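Local coordinates for putative peptide ABC-transport system periplasmic peptide-binding protein (Campylobacter jejuni, PDB 4OEV) that binds nickel outside the cytoplasm, here seen with nickel(II) and oxalate in its pocket, and probably delivers it to an ABC-type importer, at residues 278-283 with 458-463; 232-237 with 473-478; 249-254 with 327-332; 306-311 with 356-361. All blocks are in the same frame, centred on the assembly; numbering follows the deposited sequence.

Overall arrangement
The four contacts form two pairs at different places in this solute-binding protein. Interactions 1 and 2 have centres 13 Å apart and share a sheet in which strands 231-236 and 454-467 are neighbours; Asp461 of the first forms a salt bridge with Lys237 of the second. They lie nearer the metal: the Phe462 side chain is about 9 Å from the bound nickel and that of Leu478 about 13 Å. Interactions 3 and 4, also with centres 13 Å apart, meet where Leu331 packs on Leu311 and the Leu331 carbonyl oxygen probably hydrogen-bonds to Val361 N. Interactions 2 and 3, their centres 43 Å apart, lie on opposite sides of the chain's centre.

Interaction 1: residues 278-283 with 458-463; sequences DYAFVA and AYLDFA
Strands 280-282 and 458-460 run antiparallel, their axes 4.4 Å apart at closest approach and their directions 159° apart, so that the short strand 280-282 is added to long strand 454-467 in an antiparallel sheet of the solute-binding fold. Phe281 and Tyr459 form the hydrogen-bonded pair: Tyr459 N donates a hydrogen bond to Phe281 O at 2.7 Å, nearly along the C=O axis, and Phe281 N returns a bond to Tyr459 O in the carbonyl plane. A third bond runs from Asp461 N to Tyr279 O, 2.9 Å, the donor lying above the carbonyl plane. Ala280 and Leu460, a non-hydrogen-bonded pair, carry their small apolar contact on the other face from Phe281 and Tyr459. The Phe281 CG sits in the crowded position between backbone N and carbonyl carbon (chi1 76°), which lays its ring alongside Tyr459. The two rings are nearly parallel but slid apart, so they barely overlap, and Tyr459 CB sits over the Phe281 face in a CH-pi contact, 3.6 Å from the centroid. Tyr459 OH is held beyond the strands by His285 O and Glu288 N. Tyr279 crosses Asp461 at about a right angle, and the carboxylate oxygen OD2 of Asp461 turns to Lys237 and Arg235. Ala283 CB closes against the Tyr459 ring, 3.4 Å from CD2.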
loop_
_atom_site.group_PDB
_atom_site.type_symbol
_atom_site.label_atom_id
_atom_site.label_comp_id
_atom_site.label_asym_id
_atom_site.label_seq_id
_atom_site.Cartn_x
_atom_site.Cartn_y
_atom_site.Cartn_z
ATOM N N ASP A 278 12.008 15.493 10.327
ATOM C CA ASP A 278 11.054 15.005 11.328
ATOM C C ASP A 278 9.575 14.940 10.815
ATOM O O ASP A 278 8.610 15.088 11.575
ATOM C CB ASP A 278 11.192 15.864 12.599
ATOM C CG ASP A 278 12.598 15.737 13.236
ATOM O OD1 ASP A 278 13.095 14.587 13.345
ATOM O OD2 ASP A 278 13.214 16.777 13.596
ATOM N N TYR A 279 9.436 14.757 9.502
ATOM C CA TYR A 279 8.196 14.301 8.882
ATOM C C TYR A 279 8.265 12.783 8.754
ATOM O O TYR A 279 7.688 12.178 7.835
ATOM C CB TYR A 279 8.009 14.944 7.521
ATOM C CG TYR A 279 6.780 15.807 7.444
ATOM C CD1 TYR A 279 5.600 15.299 6.905
ATOM C CD2 TYR A 279 6.788 17.119 7.905
ATOM C CE1 TYR A 279 4.450 16.072 6.825
ATOM C CE2 TYR A 279 5.633 17.917 7.827
ATOM C CZ TYR A 279 4.463 17.373 7.287
ATOM O OH TYR A 279 3.309 18.127 7.192
ATOM N N ALA A 280 8.989 12.161 9.680
ATOM C CA ALA A 280 9.258 10.718 9.602
ATOM C C ALA A 280 9.776 10.189 10.938
ATOM O O ALA A 280 10.203 10.971 11.790
ATOM C CB ALA A 280 10.252 10.434 8.495
ATOM N N PHE A 281 9.744 8.874 11.124
ATOM C CA PHE A 281 10.420 8.296 12.268
ATOM C C PHE A 281 11.196 7.074 11.769
ATOM O O PHE A 281 10.860 6.493 10.724
ATOM C CB PHE A 281 9.458 7.983 13.458
ATOM C CG PHE A 281 8.559 6.745 13.312
ATOM C CD1 PHE A 281 9.046 5.450 13.561
ATOM C CD2 PHE A 281 7.172 6.892 13.076
ATOM C CE1 PHE A 281 8.185 4.323 13.467
ATOM C CE2 PHE A 281 6.304 5.791 12.997
ATOM C CZ PHE A 281 6.800 4.508 13.187
ATOM N N VAL A 282 12.292 6.763 12.460
ATOM C CA VAL A 282 13.142 5.632 12.056
ATOM C C VAL A 282 12.337 4.325 12.055
ATOM O O VAL A 282 11.630 4.052 13.028
ATOM C CB VAL A 282 14.353 5.471 12.970
ATOM C CG1 VAL A 282 15.173 4.226 12.527
ATOM C CG2 VAL A 282 15.212 6.765 12.959
ATOM N N ALA A 283 12.443 3.549 10.963
ATOM C CA ALA A 283 11.829 2.243 10.821
ATOM C C ALA A 283 12.837 1.104 11.038
ATOM O O ALA A 283 14.007 1.202 10.658
ATOM C CB ALA A 283 11.180 2.090 9.427
ATOM N N ALA A 458 12.555 4.430 7.190
ATOM C CA ALA A 458 11.721 5.358 7.930
ATOM C C ALA A 458 10.213 5.197 7.628
ATOM O O ALA A 458 9.836 4.849 6.511
ATOM C CB ALA A 458 12.133 6.786 7.638
ATOM N N TYR A 459 9.394 5.483 8.629
ATOM C CA TYR A 459 7.945 5.652 8.461
ATOM C C TYR A 459 7.653 7.126 8.150
ATOM O O TYR A 459 8.268 8.000 8.733
ATOM C CB TYR A 459 7.204 5.235 9.722
ATOM C CG TYR A 459 7.006 3.729 9.832
ATOM C CD1 TYR A 459 5.807 3.133 9.461
ATOM C CD2 TYR A 459 7.997 2.917 10.359
ATOM C CE1 TYR A 459 5.606 1.743 9.587
ATOM C CE2 TYR A 459 7.820 1.521 10.472
ATOM C CZ TYR A 459 6.626 0.948 10.099
ATOM O OH TYR A 459 6.454 -0.419 10.214
ATOM N N LEU A 460 6.764 7.379 7.189
ATOM C CA LEU A 460 6.502 8.733 6.705
ATOM C C LEU A 460 5.205 9.373 7.221
ATOM O O LEU A 460 4.171 8.688 7.387
ATOM C CB LEU A 460 6.449 8.711 5.183
ATOM C CG LEU A 460 7.587 8.054 4.463
ATOM C CD1 LEU A 460 7.290 8.151 2.980
ATOM C CD2 LEU A 460 8.929 8.799 4.804
ATOM N N ASP A 461 5.261 10.677 7.497
ATOM C CA ASP A 461 4.037 11.467 7.537
ATOM C C ASP A 461 3.803 11.995 6.139
ATOM O O ASP A 461 4.730 12.094 5.332
ATOM C CB ASP A 461 4.109 12.644 8.498
ATOM C CG ASP A 461 3.910 12.247 9.910
ATOM O OD1 ASP A 461 3.693 11.049 10.146
ATOM O OD2 ASP A 461 3.936 13.142 10.782
ATOM N N PHE A 462 2.566 12.374 5.863
ATOM C CA PHE A 462 2.265 12.942 4.565
ATOM C C PHE A 462 1.753 14.343 4.751
ATOM O O PHE A 462 1.108 14.652 5.751
ATOM C CB PHE A 462 1.251 12.076 3.800
ATOM C CG PHE A 462 1.881 10.873 3.166
ATOM C CD1 PHE A 462 2.466 10.975 1.914
ATOM C CD2 PHE A 462 1.899 9.661 3.821
ATOM C CE1 PHE A 462 3.105 9.885 1.313
ATOM C CE2 PHE A 462 2.541 8.546 3.223
ATOM C CZ PHE A 462 3.124 8.660 1.977
ATOM N N ALA A 463 2.057 15.187 3.773
ATOM C CA ALA A 463 1.570 16.550 3.789
ATOM C C ALA A 463 0.518 16.713 2.702
ATOM O O ALA A 463 0.840 16.703 1.510
ATOM C CB ALA A 463 2.756 17.568 3.594
#

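Interaction 2: residues 232-237 with 473-478; sequences GILREK and IKTRTL
Leu234 and Glu236, two residues apart on strand 231-236, direct their side chains at segment 473-478, which has no regular secondary structure and runs roughly alongside, 24° away in end-to-end direction. The tight part is largely apolar. Leu234 slides past Ile473 in the opposite direction, bringing CD1 of Leu234 to 3.6 Å from CG2 of Ile473, while Leu234 CD2 rests on the Thr475 methyl. Further along, Leu478 CD1 lies 3.6 Å from Glu236 CB, and the Thr475 methyl flanks the Glu236 carboxylate. The Glu236 chain bends at chi2 (-130°), which carries its buried carboxylate across to the backbone of the other segment. There Arg476 N gives OE1 a weak hydrogen bond of 3.3 Å. This coil follows strand 454-467, the neighbour of strand 231-236 in the antiparallel sheet, and so comes back to lie along strand 231-236. Leu478 N makes the straighter of the two direct bonds, 3.0 Å to Lys237 O at 178°, in the carbonyl plane and on a lone pair. Water mediates the looser part: one molecule bridges Glu236 OE2, at 2.5 Å, and Lys474 O, at 2.8 Å, and another accepts from Lys237 N and donates weakly to Arg476 O. On the solvent side, the exposed Arg235 points away from the coil and the end of the Lys237 chain also leads away, both toward Asp461.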
loop_
_atom_site.group_PDB
_atom_site.type_symbol
_atom_site.label_atom_id
_atom_site.label_comp_id
_atom_site.label_asym_id
_atom_site.label_seq_id
_atom_site.Cartn_x
_atom_site.Cartn_y
_atom_site.Cartn_z
ATOM N N GLY A 232 -3.669 25.510 2.630
ATOM C CA GLY A 232 -3.506 24.879 3.925
ATOM C C GLY A 232 -2.602 23.651 3.805
ATOM O O GLY A 232 -2.364 23.167 2.707
ATOM N N ILE A 233 -2.056 23.178 4.920
ATOM C CA ILE A 233 -1.234 21.960 4.923
ATOM C C ILE A 233 -1.674 21.077 6.077
ATOM O O ILE A 233 -1.507 21.442 7.235
ATOM C CB ILE A 233 0.267 22.266 5.070
ATOM C CG1 ILE A 233 0.719 23.257 3.997
ATOM C CG2 ILE A 233 1.063 20.967 4.989
ATOM C CD1 ILE A 233 2.109 23.865 4.247
ATOM N N LEU A 234 -2.258 19.931 5.760
ATOM C CA LEU A 234 -2.692 18.973 6.757
ATOM C C LEU A 234 -1.642 17.890 6.906
ATOM O O LEU A 234 -1.356 17.207 5.919
ATOM C CB LEU A 234 -3.996 18.313 6.354
ATOM C CG LEU A 234 -5.259 18.953 6.884
ATOM C CD1 LEU A 234 -6.375 18.229 6.194
ATOM C CD2 LEU A 234 -5.343 18.829 8.395
ATOM N N ARG A 235 -1.086 17.737 8.108
ATOM C CA ARG A 235 -0.111 16.672 8.374
ATOM C C ARG A 235 -0.839 15.393 8.659
ATOM O O ARG A 235 -1.667 15.370 9.562
ATOM C CB ARG A 235 0.780 16.981 9.569
ATOM C CG ARG A 235 1.604 15.743 9.973
ATOM C CD ARG A 235 2.461 15.986 11.196
ATOM N NE ARG A 235 3.437 17.054 11.017
ATOM C CZ ARG A 235 4.760 16.873 10.978
ATOM N NH1 ARG A 235 5.266 15.654 11.081
ATOM N NH2 ARG A 235 5.585 17.919 10.847
ATOM N N GLU A 236 -0.548 14.340 7.903
ATOM C CA GLU A 236 -1.256 13.054 8.070
ATOM C C GLU A 236 -0.266 11.970 8.506
ATOM O O GLU A 236 0.802 11.851 7.915
ATOM C CB GLU A 236 -1.944 12.655 6.769
ATOM C CG GLU A 236 -2.883 13.736 6.259
ATOM C CD GLU A 236 -4.265 13.203 5.923
ATOM O OE1 GLU A 236 -4.750 12.295 6.639
ATOM O OE2 GLU A 236 -4.874 13.688 4.937
ATOM N N LYS A 237 -0.612 11.218 9.550
ATOM C CA LYS A 237 0.202 10.085 10.002
ATOM C C LYS A 237 -0.013 8.953 9.029
ATOM O O LYS A 237 -1.023 8.943 8.338
ATOM C CB LYS A 237 -0.185 9.641 11.417
ATOM C CG LYS A 237 0.178 10.649 12.528
ATOM C CD LYS A 237 1.710 10.715 12.761
ATOM C CE LYS A 237 2.118 11.770 13.807
ATOM N NZ LYS A 237 3.116 12.820 13.315
ATOM N N ILE A 473 -12.318 18.401 4.680
ATOM C CA ILE A 473 -11.270 17.372 4.661
ATOM C C ILE A 473 -11.063 16.824 6.059
ATOM O O ILE A 473 -10.943 17.567 7.022
ATOM C CB ILE A 473 -9.943 17.899 4.103
ATOM C CG1 ILE A 473 -10.150 18.433 2.688
ATOM C CG2 ILE A 473 -8.880 16.779 4.083
ATOM C CD1 ILE A 473 -8.905 19.198 2.163
ATOM N N LYS A 474 -11.090 15.511 6.169
ATOM C CA LYS A 474 -10.809 14.848 7.428
ATOM C C LYS A 474 -9.555 13.989 7.295
ATOM O O LYS A 474 -9.371 13.326 6.257
ATOM C CB LYS A 474 -11.987 13.976 7.856
ATOM C CG LYS A 474 -13.247 14.766 8.284
ATOM C CD LYS A 474 -14.313 13.741 8.689
ATOM C CE LYS A 474 -15.593 14.388 9.221
ATOM N NZ LYS A 474 -16.707 13.390 9.180
ATOM N N THR A 475 -8.710 13.984 8.333
ATOM C CA THR A 475 -7.514 13.128 8.330
ATOM C C THR A 475 -7.867 11.761 8.861
ATOM O O THR A 475 -8.894 11.584 9.533
ATOM C CB THR A 475 -6.391 13.670 9.209
ATOM O OG1 THR A 475 -6.872 13.753 10.555
ATOM C CG2 THR A 475 -5.928 15.071 8.745
ATOM N N ARG A 476 -7.025 10.798 8.510
ATOM C CA ARG A 476 -6.967 9.528 9.209
ATOM C C ARG A 476 -5.628 8.874 8.867
ATOM O O ARG A 476 -4.836 9.412 8.064
ATOM C CB ARG A 476 -8.169 8.630 8.879
ATOM C CG ARG A 476 -8.259 8.113 7.471
ATOM C CD ARG A 476 -9.499 7.183 7.273
ATOM N NE ARG A 476 -9.233 6.369 6.097
ATOM C CZ ARG A 476 -10.098 5.584 5.469
ATOM N NH1 ARG A 476 -9.674 4.919 4.389
ATOM N NH2 ARG A 476 -11.361 5.496 5.875
ATOM N N THR A 477 -5.327 7.767 9.527
ATOM C CA THR A 477 -4.046 7.116 9.315
ATOM C C THR A 477 -4.000 6.572 7.897
ATOM O O THR A 477 -4.813 5.728 7.507
ATOM C CB THR A 477 -3.803 6.037 10.363
ATOM O OG1 THR A 477 -3.878 6.664 11.641
ATOM C CG2 THR A 477 -2.392 5.415 10.219
ATOM N N LEU A 478 -3.050 7.088 7.121
ATOM C CA LEU A 478 -2.941 6.756 5.708
ATOM C C LEU A 478 -2.147 5.462 5.509
ATOM O O LEU A 478 -1.548 4.915 6.465
ATOM C CB LEU A 478 -2.271 7.908 4.926
ATOM C CG LEU A 478 -3.044 9.245 5.024
ATOM C CD1 LEU A 478 -2.464 10.297 4.094
ATOM C CD2 LEU A 478 -4.600 9.058 4.778
HETATM O O HOH W 1 -7.247 13.139 4.514
HETATM O O HOH W 2 -3.416 11.255 9.839
#

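Interaction 3: residues 249-254 with 327-332; sequences DNEFLK and DGKILE
Phe252 is the centre of this surface contact, its ring set between the backbone of strand 329-338 and the Glu251 side chain, in a loop that an Asx turn at Asn250 shapes ahead of helix 256-265. Leu331 CA stands over the middle of one ring face in a CH-pi contact, 4.1 Å from the centroid and 6° off the normal. Glu251 CG covers the opposite face. Two carbonyl oxygens approach the ring carbons, Ile330 O to Phe252 CZ and Glu332 O to Phe252 CD2, each at 3.3 Å, while Leu331 CD2 packs on Phe252 CB. Beside the ring, the extended chains of Glu251 and Lys329 cross obliquely and end in a salt bridge, where NZ of Lys329 meets the syn lone pair of Glu251 OE1 at 3.1 Å. A water joins the same pair, accepting from Lys329 NZ and giving a weak bond to Glu251 OE2. Glu251 gets there with CG in the crowded position between backbone N and carbonyl carbon (chi1 63°). Farther out, Leu331 is held by backbone hydrogen bonds to Phe324 and, probably, Val361, and it also touches Val258 of helix 256-265. A second water accepts from Asn250 ND2 and donates to Glu332 O, tying the turn to the strand. Asn250 OD1 itself accepts two backbone N-H hydrogen bonds, from Phe252 N above its carbonyl plane and from Leu253 N on a lone pair at 2.8 Å.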
loop_
_atom_site.group_PDB
_atom_site.type_symbol
_atom_site.label_atom_id
_atom_site.label_comp_id
_atom_site.label_asym_id
_atom_site.label_seq_id
_atom_site.Cartn_x
_atom_site.Cartn_y
_atom_site.Cartn_z
ATOM N N ASP A 249 18.506 -12.675 -5.353
ATOM C CA ASP A 249 19.188 -13.377 -6.431
ATOM C C ASP A 249 20.632 -12.832 -6.632
ATOM O O ASP A 249 21.448 -13.463 -7.309
ATOM C CB ASP A 249 18.494 -13.253 -7.794
ATOM C CG ASP A 249 17.125 -13.977 -7.839
ATOM O OD1 ASP A 249 16.827 -14.717 -6.859
ATOM O OD2 ASP A 249 16.408 -13.772 -8.862
ATOM N N ASN A 250 20.908 -11.648 -6.108
ATOM C CA ASN A 250 22.237 -11.010 -6.325
ATOM C C ASN A 250 23.333 -11.772 -5.593
ATOM O O ASN A 250 23.145 -12.133 -4.433
ATOM C CB ASN A 250 22.166 -9.541 -5.856
ATOM C CG ASN A 250 23.527 -8.834 -5.968
ATOM O OD1 ASN A 250 24.305 -8.897 -5.030
ATOM N ND2 ASN A 250 23.804 -8.185 -7.097
ATOM N N GLU A 251 24.494 -11.997 -6.230
ATOM C CA GLU A 251 25.527 -12.880 -5.647
ATOM C C GLU A 251 26.067 -12.359 -4.299
ATOM O O GLU A 251 26.370 -13.140 -3.387
ATOM C CB GLU A 251 26.704 -13.084 -6.638
ATOM C CG GLU A 251 27.460 -11.789 -6.981
ATOM C CD GLU A 251 28.753 -12.029 -7.769
ATOM O OE1 GLU A 251 29.568 -12.888 -7.342
ATOM O OE2 GLU A 251 28.935 -11.372 -8.822
ATOM N N PHE A 252 26.082 -11.034 -4.123
ATOM C CA PHE A 252 26.555 -10.483 -2.872
ATOM C C PHE A 252 25.436 -10.350 -1.876
ATOM O O PHE A 252 25.586 -10.727 -0.700
ATOM C CB PHE A 252 27.210 -9.080 -3.080
ATOM C CG PHE A 252 28.310 -9.089 -4.074
ATOM C CD1 PHE A 252 29.462 -9.844 -3.834
ATOM C CD2 PHE A 252 28.210 -8.358 -5.262
ATOM C CE1 PHE A 252 30.497 -9.889 -4.761
ATOM C CE2 PHE A 252 29.260 -8.367 -6.198
ATOM C CZ PHE A 252 30.395 -9.154 -5.959
ATOM N N LEU A 253 24.319 -9.774 -2.319
ATOM C CA LEU A 253 23.219 -9.493 -1.409
ATOM C C LEU A 253 22.562 -10.789 -0.883
ATOM O O LEU A 253 21.967 -10.766 0.197
ATOM C CB LEU A 253 22.147 -8.581 -2.079
ATOM C CG LEU A 253 22.655 -7.178 -2.475
ATOM C CD1 LEU A 253 21.449 -6.359 -2.976
ATOM C CD2 LEU A 253 23.423 -6.415 -1.362
ATOM N N LYS A 254 22.711 -11.925 -1.582
ATOM C CA LYS A 254 22.115 -13.136 -0.995
ATOM C C LYS A 254 22.744 -13.482 0.365
ATOM O O LYS A 254 22.121 -14.130 1.192
ATOM C CB LYS A 254 22.267 -14.304 -1.926
ATOM C CG LYS A 254 23.741 -14.719 -2.212
ATOM C CD LYS A 254 23.774 -16.052 -2.964
ATOM C CE LYS A 254 22.765 -16.056 -4.104
ATOM N NZ LYS A 254 22.804 -17.280 -4.950
ATOM N N ASP A 327 37.723 -12.922 -3.973
ATOM C CA ASP A 327 37.989 -13.732 -5.147
ATOM C C ASP A 327 38.038 -12.887 -6.418
ATOM O O ASP A 327 37.409 -13.228 -7.427
ATOM C CB ASP A 327 36.912 -14.829 -5.262
ATOM C CG ASP A 327 36.998 -15.844 -4.121
ATOM O OD1 ASP A 327 38.144 -16.135 -3.680
ATOM O OD2 ASP A 327 35.934 -16.340 -3.663
ATOM N N GLY A 328 38.738 -11.749 -6.340
ATOM C CA GLY A 328 38.902 -10.899 -7.494
ATOM C C GLY A 328 37.703 -10.018 -7.819
ATOM O O GLY A 328 37.772 -9.277 -8.796
ATOM N N LYS A 329 36.613 -10.085 -7.041
ATOM C CA LYS A 329 35.417 -9.254 -7.307
ATOM C C LYS A 329 35.144 -8.261 -6.195
ATOM O O LYS A 329 34.983 -8.661 -5.051
ATOM C CB LYS A 329 34.153 -10.121 -7.471
ATOM C CG LYS A 329 34.176 -11.087 -8.632
ATOM C CD LYS A 329 33.066 -12.133 -8.421
ATOM C CE LYS A 329 32.792 -12.957 -9.665
ATOM N NZ LYS A 329 31.675 -13.942 -9.390
ATOM N N ILE A 330 35.027 -6.972 -6.505
ATOM C CA ILE A 330 34.672 -6.040 -5.425
ATOM C C ILE A 330 33.181 -6.154 -5.091
ATOM O O ILE A 330 32.349 -6.472 -5.946
ATOM C CB ILE A 330 35.042 -4.556 -5.743
ATOM C CG1 ILE A 330 34.144 -3.999 -6.826
ATOM C CG2 ILE A 330 36.572 -4.406 -6.119
ATOM C CD1 ILE A 330 34.025 -2.460 -6.773
ATOM N N LEU A 331 32.857 -5.988 -3.811
ATOM C CA LEU A 331 31.488 -6.020 -3.351
ATOM C C LEU A 331 30.796 -4.759 -3.853
ATOM O O LEU A 331 31.002 -3.673 -3.293
ATOM C CB LEU A 331 31.421 -6.109 -1.819
ATOM C CG LEU A 331 30.144 -6.751 -1.203
ATOM C CD1 LEU A 331 30.271 -6.921 0.317
ATOM C CD2 LEU A 331 28.946 -5.879 -1.469
ATOM N N GLU A 332 30.023 -4.894 -4.932
ATOM C CA GLU A 332 29.315 -3.759 -5.539
ATOM C C GLU A 332 27.978 -4.173 -6.132
ATOM O O GLU A 332 27.771 -5.342 -6.443
ATOM C CB GLU A 332 30.152 -3.086 -6.641
ATOM C CG GLU A 332 30.166 -3.800 -7.984
ATOM C CD GLU A 332 31.114 -3.132 -8.981
ATOM O OE1 GLU A 332 31.272 -1.890 -8.912
ATOM O OE2 GLU A 332 31.708 -3.853 -9.825
HETATM O O HOH W 3 26.302 -7.074 -8.143
HETATM O O HOH W 4 29.020 -13.322 -10.571
#

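Interaction 4: residues 306-311 with 356-361; sequences KAEDLL and RKIGVV
Helix 304-313 presents Ala307, Glu308 and Leu311 to the chain just past the end of helix 342-357, where a Schellman motif with Gly359 as its C-prime residue turns the backbone toward strand 361-367. The main bump is Ile358. Its CG1 takes the crowded position between backbone N and carbonyl carbon (chi1 59°), and the chain carries CD1 to the hollow made by the small Ala307 side chain, CD1 to Ala307 CB being 4.0 Å. Leu311 CD1 borders the same hollow 4.3 Å from Ile358 CD1, and the same Leu311 CD1 lies 3.6 Å from Val360 CG2, the two side chains crossing at about a right angle. Ala261 and Leu331 also touch Leu311, so helix 256-265 and strand 329-338 also pack on it. On the other flank Glu308, extended beyond CG, slides past Ile358 in the opposite direction, with CG against Ile358 CB. No hydrogen bond joins the two segments; the charge of Glu308 is met by Lys318 NZ, which forms a salt bridge with OE2. That same OE2 lies 3.5 Å from Ile358 CA.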
loop_
_atom_site.group_PDB
_atom_site.type_symbol
_atom_site.label_atom_id
_atom_site.label_comp_id
_atom_site.label_asym_id
_atom_site.label_seq_id
_atom_site.Cartn_x
_atom_site.Cartn_y
_atom_site.Cartn_z
ATOM N N LYS A 306 31.176 -2.708 13.067
ATOM C CA LYS A 306 30.571 -4.030 13.005
ATOM C C LYS A 306 30.310 -4.435 11.567
ATOM O O LYS A 306 30.462 -5.618 11.215
ATOM C CB LYS A 306 29.271 -4.085 13.805
ATOM C CG LYS A 306 28.759 -5.503 13.959
ATOM C CD LYS A 306 27.768 -5.614 15.106
ATOM C CE LYS A 306 27.299 -7.062 15.309
ATOM N NZ LYS A 306 26.490 -7.221 16.564
ATOM N N ALA A 307 29.880 -3.466 10.751
ATOM C CA ALA A 307 29.643 -3.733 9.329
ATOM C C ALA A 307 30.930 -4.290 8.728
ATOM O O ALA A 307 30.912 -5.355 8.125
ATOM C CB ALA A 307 29.201 -2.487 8.584
ATOM N N GLU A 308 32.056 -3.590 8.932
ATOM C CA GLU A 308 33.320 -4.039 8.384
ATOM C C GLU A 308 33.737 -5.398 8.941
ATOM O O GLU A 308 34.138 -6.254 8.180
ATOM C CB GLU A 308 34.427 -2.968 8.628
ATOM C CG GLU A 308 34.224 -1.792 7.698
ATOM C CD GLU A 308 35.288 -0.715 7.822
ATOM O OE1 GLU A 308 36.170 -0.845 8.691
ATOM O OE2 GLU A 308 35.219 0.265 7.054
ATOM N N ASP A 309 33.588 -5.618 10.243
ATOM C CA ASP A 309 33.908 -6.910 10.839
ATOM C C ASP A 309 33.093 -8.042 10.176
ATOM O O ASP A 309 33.605 -9.153 9.955
ATOM C CB ASP A 309 33.637 -6.884 12.350
ATOM C CG ASP A 309 34.618 -6.021 13.107
ATOM O OD1 ASP A 309 35.582 -5.520 12.486
ATOM O OD2 ASP A 309 34.409 -5.822 14.326
ATOM N N LEU A 310 31.841 -7.747 9.835
ATOM C CA LEU A 310 30.984 -8.729 9.205
ATOM C C LEU A 310 31.446 -9.040 7.797
ATOM O O LEU A 310 31.395 -10.206 7.367
ATOM C CB LEU A 310 29.523 -8.251 9.149
ATOM C CG LEU A 310 28.682 -8.466 10.414
ATOM C CD1 LEU A 310 27.402 -7.626 10.341
ATOM C CD2 LEU A 310 28.342 -9.930 10.548
ATOM N N LEU A 311 31.835 -8.013 7.049
ATOM C CA LEU A 311 32.290 -8.260 5.674
ATOM C C LEU A 311 33.649 -9.046 5.694
ATOM O O LEU A 311 33.871 -9.924 4.858
ATOM C CB LEU A 311 32.434 -6.950 4.886
ATOM C CG LEU A 311 31.117 -6.216 4.576
ATOM C CD1 LEU A 311 31.405 -4.981 3.752
ATOM C CD2 LEU A 311 30.141 -7.126 3.792
ATOM N N ARG A 356 29.760 3.654 0.866
ATOM C CA ARG A 356 31.104 4.050 0.432
ATOM C C ARG A 356 32.021 4.191 1.627
ATOM O O ARG A 356 33.220 3.845 1.558
ATOM C CB ARG A 356 31.049 5.353 -0.360
ATOM C CG ARG A 356 32.431 5.863 -0.740
ATOM C CD ARG A 356 32.421 7.042 -1.677
ATOM N NE ARG A 356 33.579 7.910 -1.374
ATOM C CZ ARG A 356 34.819 7.704 -1.837
ATOM N NH1 ARG A 356 35.815 8.537 -1.508
ATOM N NH2 ARG A 356 35.088 6.636 -2.597
ATOM N N LYS A 357 31.467 4.663 2.742
ATOM C CA LYS A 357 32.265 4.853 3.948
ATOM C C LYS A 357 32.887 3.545 4.483
ATOM O O LYS A 357 33.930 3.588 5.094
ATOM C CB LYS A 357 31.434 5.488 5.062
ATOM C CG LYS A 357 31.075 6.942 4.841
ATOM C CD LYS A 357 30.411 7.510 6.075
ATOM C CE LYS A 357 29.612 8.743 5.717
ATOM N NZ LYS A 357 28.928 9.333 6.890
ATOM N N ILE A 358 32.242 2.407 4.263
ATOM C CA ILE A 358 32.771 1.130 4.731
ATOM C C ILE A 358 33.365 0.292 3.594
ATOM O O ILE A 358 33.512 -0.912 3.740
ATOM C CB ILE A 358 31.674 0.256 5.426
ATOM C CG1 ILE A 358 30.534 -0.019 4.454
ATOM C CG2 ILE A 358 31.160 0.916 6.706
ATOM C CD1 ILE A 358 29.591 -1.196 4.854
ATOM N N GLY A 359 33.689 0.910 2.459
ATOM C CA GLY A 359 34.338 0.185 1.377
ATOM C C GLY A 359 33.411 -0.662 0.509
ATOM O O GLY A 359 33.855 -1.593 -0.159
ATOM N N VAL A 360 32.122 -0.325 0.495
ATOM C CA VAL A 360 31.171 -0.977 -0.397
ATOM C C VAL A 360 30.826 -0.041 -1.558
ATOM O O VAL A 360 30.347 1.082 -1.352
ATOM C CB VAL A 360 29.899 -1.396 0.346
ATOM C CG1 VAL A 360 28.863 -1.955 -0.628
ATOM C CG2 VAL A 360 30.247 -2.427 1.416
ATOM N N VAL A 361 31.099 -0.495 -2.776
ATOM C CA VAL A 361 30.858 0.327 -3.959
ATOM C C VAL A 361 29.420 0.120 -4.439
ATOM O O VAL A 361 28.888 -0.996 -4.395
ATOM C CB VAL A 361 31.880 0.014 -5.104
ATOM C CG1 VAL A 361 31.496 0.734 -6.390
ATOM C CG2 VAL A 361 33.363 0.358 -4.695
#